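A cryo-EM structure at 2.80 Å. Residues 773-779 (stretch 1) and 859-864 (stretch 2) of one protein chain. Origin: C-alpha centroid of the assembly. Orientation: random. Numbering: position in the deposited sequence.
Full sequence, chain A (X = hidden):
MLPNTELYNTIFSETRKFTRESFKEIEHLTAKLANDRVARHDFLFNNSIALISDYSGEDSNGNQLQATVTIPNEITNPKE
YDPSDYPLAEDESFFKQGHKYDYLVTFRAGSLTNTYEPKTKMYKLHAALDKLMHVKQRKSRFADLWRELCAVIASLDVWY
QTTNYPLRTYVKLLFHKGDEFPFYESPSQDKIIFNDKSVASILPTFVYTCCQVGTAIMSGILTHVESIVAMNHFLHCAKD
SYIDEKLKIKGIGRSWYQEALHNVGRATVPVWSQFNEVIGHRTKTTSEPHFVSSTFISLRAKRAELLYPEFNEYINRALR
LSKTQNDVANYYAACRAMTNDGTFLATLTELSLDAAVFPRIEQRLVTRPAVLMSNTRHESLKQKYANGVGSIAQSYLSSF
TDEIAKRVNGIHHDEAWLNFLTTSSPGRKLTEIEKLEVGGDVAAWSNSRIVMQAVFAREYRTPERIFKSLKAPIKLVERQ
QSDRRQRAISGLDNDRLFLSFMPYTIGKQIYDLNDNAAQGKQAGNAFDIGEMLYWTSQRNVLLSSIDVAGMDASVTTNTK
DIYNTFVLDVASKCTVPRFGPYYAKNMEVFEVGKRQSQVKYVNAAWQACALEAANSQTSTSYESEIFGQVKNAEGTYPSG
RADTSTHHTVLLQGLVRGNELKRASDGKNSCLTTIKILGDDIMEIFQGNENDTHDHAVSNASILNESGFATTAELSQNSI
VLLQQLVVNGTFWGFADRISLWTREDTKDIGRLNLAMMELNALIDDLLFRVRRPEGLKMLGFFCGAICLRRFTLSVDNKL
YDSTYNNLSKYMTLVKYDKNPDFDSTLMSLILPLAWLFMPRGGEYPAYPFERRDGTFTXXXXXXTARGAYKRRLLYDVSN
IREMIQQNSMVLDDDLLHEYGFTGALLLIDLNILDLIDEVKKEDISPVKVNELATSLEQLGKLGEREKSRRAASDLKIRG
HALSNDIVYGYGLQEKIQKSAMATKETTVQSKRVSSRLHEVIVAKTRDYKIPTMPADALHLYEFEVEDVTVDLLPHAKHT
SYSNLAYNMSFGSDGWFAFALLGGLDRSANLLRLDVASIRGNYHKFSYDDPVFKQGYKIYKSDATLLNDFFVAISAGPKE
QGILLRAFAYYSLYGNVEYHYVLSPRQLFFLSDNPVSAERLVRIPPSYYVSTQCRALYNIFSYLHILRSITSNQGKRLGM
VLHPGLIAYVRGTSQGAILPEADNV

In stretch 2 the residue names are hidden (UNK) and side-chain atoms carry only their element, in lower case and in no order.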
# COMPACT_ATOMS: atom_id res chain seq x y z
N ARG A 773 -22.58 26.01 0.23
CA ARG A 773 -24.04 25.97 0.07
C ARG A 773 -24.46 24.53 -0.17
O ARG A 773 -24.40 24.03 -1.31
CB ARG A 773 -24.50 26.88 -1.07
CG ARG A 773 -26.01 26.96 -1.18
CD ARG A 773 -26.50 27.94 -2.23
NE ARG A 773 -26.19 27.55 -3.60
CZ ARG A 773 -25.48 28.29 -4.44
NH1 ARG A 773 -25.03 29.47 -4.07
NH2 ARG A 773 -25.25 27.85 -5.67
N PRO A 774 -24.90 23.82 0.87
CA PRO A 774 -25.27 22.40 0.71
C PRO A 774 -26.58 22.16 -0.03
O PRO A 774 -26.81 21.04 -0.50
CB PRO A 774 -25.36 21.90 2.15
CG PRO A 774 -24.55 22.85 2.94
CD PRO A 774 -24.75 24.18 2.29
N GLU A 775 -27.45 23.17 -0.15
CA GLU A 775 -28.74 22.97 -0.79
C GLU A 775 -28.60 22.82 -2.31
O GLU A 775 -29.27 21.98 -2.92
CB GLU A 775 -29.67 24.13 -0.43
CG GLU A 775 -31.06 24.03 -1.02
CD GLU A 775 -31.86 22.87 -0.46
OE1 GLU A 775 -31.63 22.49 0.71
OE2 GLU A 775 -32.72 22.34 -1.19
N GLY A 776 -27.73 23.63 -2.92
CA GLY A 776 -27.44 23.45 -4.33
C GLY A 776 -26.74 22.14 -4.62
O GLY A 776 -26.93 21.55 -5.68
N LEU A 777 -25.96 21.66 -3.66
CA LEU A 777 -25.37 20.33 -3.77
C LEU A 777 -26.43 19.24 -3.68
O LEU A 777 -26.31 18.19 -4.33
CB LEU A 777 -24.29 20.20 -2.70
CG LEU A 777 -23.41 18.98 -2.52
CD1 LEU A 777 -22.02 19.44 -2.20
CD2 LEU A 777 -23.93 18.23 -1.34
N LYS A 778 -27.49 19.48 -2.90
CA LYS A 778 -28.60 18.53 -2.88
C LYS A 778 -29.33 18.51 -4.22
O LYS A 778 -29.72 17.44 -4.71
CB LYS A 778 -29.58 18.86 -1.74
CG LYS A 778 -30.66 17.80 -1.56
CD LYS A 778 -31.41 17.94 -0.24
CE LYS A 778 -32.50 18.98 -0.29
NZ LYS A 778 -33.68 18.47 -1.04
N MET A 779 -29.50 19.68 -4.84
CA MET A 779 -30.14 19.73 -6.15
C MET A 779 -29.27 19.07 -7.22
O MET A 779 -29.78 18.38 -8.11
CB MET A 779 -30.45 21.17 -6.53
CG MET A 779 -31.26 21.30 -7.81
SD MET A 779 -31.81 22.97 -8.13
CE MET A 779 -33.08 23.11 -6.88
N UNK A 859 -41.73 17.96 4.68
CA UNK A 859 -40.57 18.78 4.98
C UNK A 859 -39.46 18.60 3.95
O UNK A 859 -39.20 17.49 3.48
o UNK A 859 -39.85 17.57 8.95
c UNK A 859 -40.99 19.01 7.46
o UNK A 859 -41.17 19.10 9.81
c UNK A 859 -40.06 18.46 6.38
c UNK A 859 -40.65 18.52 8.84
N UNK A 860 -38.83 19.72 3.58
CA UNK A 860 -37.66 19.71 2.71
C UNK A 860 -36.52 19.08 3.49
O UNK A 860 -35.92 19.71 4.36
c UNK A 860 -36.31 21.19 1.15
c UNK A 860 -37.32 21.14 2.28
o UNK A 860 -35.96 22.32 0.74
o UNK A 860 -35.85 20.13 0.67
N UNK A 861 -36.23 17.82 3.18
CA UNK A 861 -35.32 17.03 4.00
C UNK A 861 -33.90 17.53 3.85
O UNK A 861 -33.38 17.64 2.74
o UNK A 861 -35.84 12.93 3.10
c UNK A 861 -36.83 13.47 3.62
o UNK A 861 -37.87 12.85 3.90
c UNK A 861 -35.42 15.55 3.63
c UNK A 861 -36.77 14.95 3.92
N UNK A 862 -33.28 17.85 4.98
CA UNK A 862 -32.02 18.56 4.99
C UNK A 862 -30.87 17.60 4.72
O UNK A 862 -31.05 16.41 4.48
o UNK A 862 -30.65 20.03 6.35
c UNK A 862 -31.84 19.28 6.32
N UNK A 863 -29.65 18.12 4.78
CA UNK A 863 -28.47 17.31 4.51
C UNK A 863 -28.07 16.44 5.69
O UNK A 863 -27.07 15.72 5.59
c UNK A 863 -26.57 17.23 1.19
c UNK A 863 -27.63 19.06 2.91
s UNK A 863 -28.12 18.03 1.53
c UNK A 863 -27.31 18.22 4.12
N UNK A 864 -28.81 16.49 6.79
CA UNK A 864 -28.51 15.70 7.98
C UNK A 864 -29.59 14.67 8.26
O UNK A 864 -29.70 14.20 9.40
c UNK A 864 -25.43 19.64 8.70
c UNK A 864 -25.05 18.34 8.90
c UNK A 864 -26.76 19.97 8.65
c UNK A 864 -27.32 17.67 9.00
c UNK A 864 -25.99 17.36 9.06
c UNK A 864 -28.35 16.62 9.18
c UNK A 864 -27.70 18.98 8.80

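Position 859 has five side-chain atoms, three carbons in a row with two oxygens on the third, and they are out of reach of stretch 1. An unbranched chain of that length ending in a planar carboxylate is glutamate, so this is Glu 859. Its OE2 is hydrogen-bonded elsewhere in the structure.

Position 860 has four side-chain atoms: two carbons, the second carrying two oxygens. One of these oxygens lies 3.2 Å from NZ of Lys 778, a distance suited to an ammonium group facing a carboxylate. The count, one carbon shorter than at 859, gives aspartate. In Asp 860 the oxygen near Lys 778 is OD1, and the pair is both a hydrogen bond, with NZ as donor, and a salt bridge. The other oxygen, OD2, lies 3.8 Å from OE2 of Glu 775, an approach of like charges.

Position 861 repeats the pattern of 859, three carbons with two oxygens on the third. Its CA-to-CB bond points sideways and its side chain makes no contact with stretch 1. The backbone makes the contact instead, with O of 861 3.4 Å from CE of Lys 778. The atom count gives Glu 861, whose OE1 is hydrogen-bonded elsewhere in the structure.

At position 862 the side chain is one carbon followed by one oxygen, with no further branch. The CA-to-CB bond points away from stretch 1, and the side chain makes no contact with it. This is serine, Ser 862.

Position 863 carries an unbranched run of two carbons, a sulfur and a terminal carbon. The second carbon is 3.7 Å from CB of Pro 774, the sulfur 3.7 Å from CB of Lys 778, and the last carbon 3.8 Å from CD2 of Leu 777. A thioether in this order is methionine; Met 863 adopts m, m, m, a folded chain whose CG, SD and CE all meet stretch 1.

Position 864 has one carbon leading to a six-carbon ring with no heteroatom or further substituent, out of reach of stretch 1. It is phenylalanine, Phe 864.

The contact combines apolar packing with charge pairing. Pro 774 and Lys 778 are four residues apart, linked by a backbone hydrogen bond from N of Lys 778 to O of Pro 774 (2.9 Å), and both meet Met 863. Beyond its CB, Lys 778 extends to Asp 860, while its NZ also forms a long salt bridge with OE2 of Glu 775 (4.0 Å). The ammonium group thus lies near both carboxylates, close to Asp 860 and farther from Glu 775, and can offset the like charges there.

Stretch 2 859-864: EDESMF
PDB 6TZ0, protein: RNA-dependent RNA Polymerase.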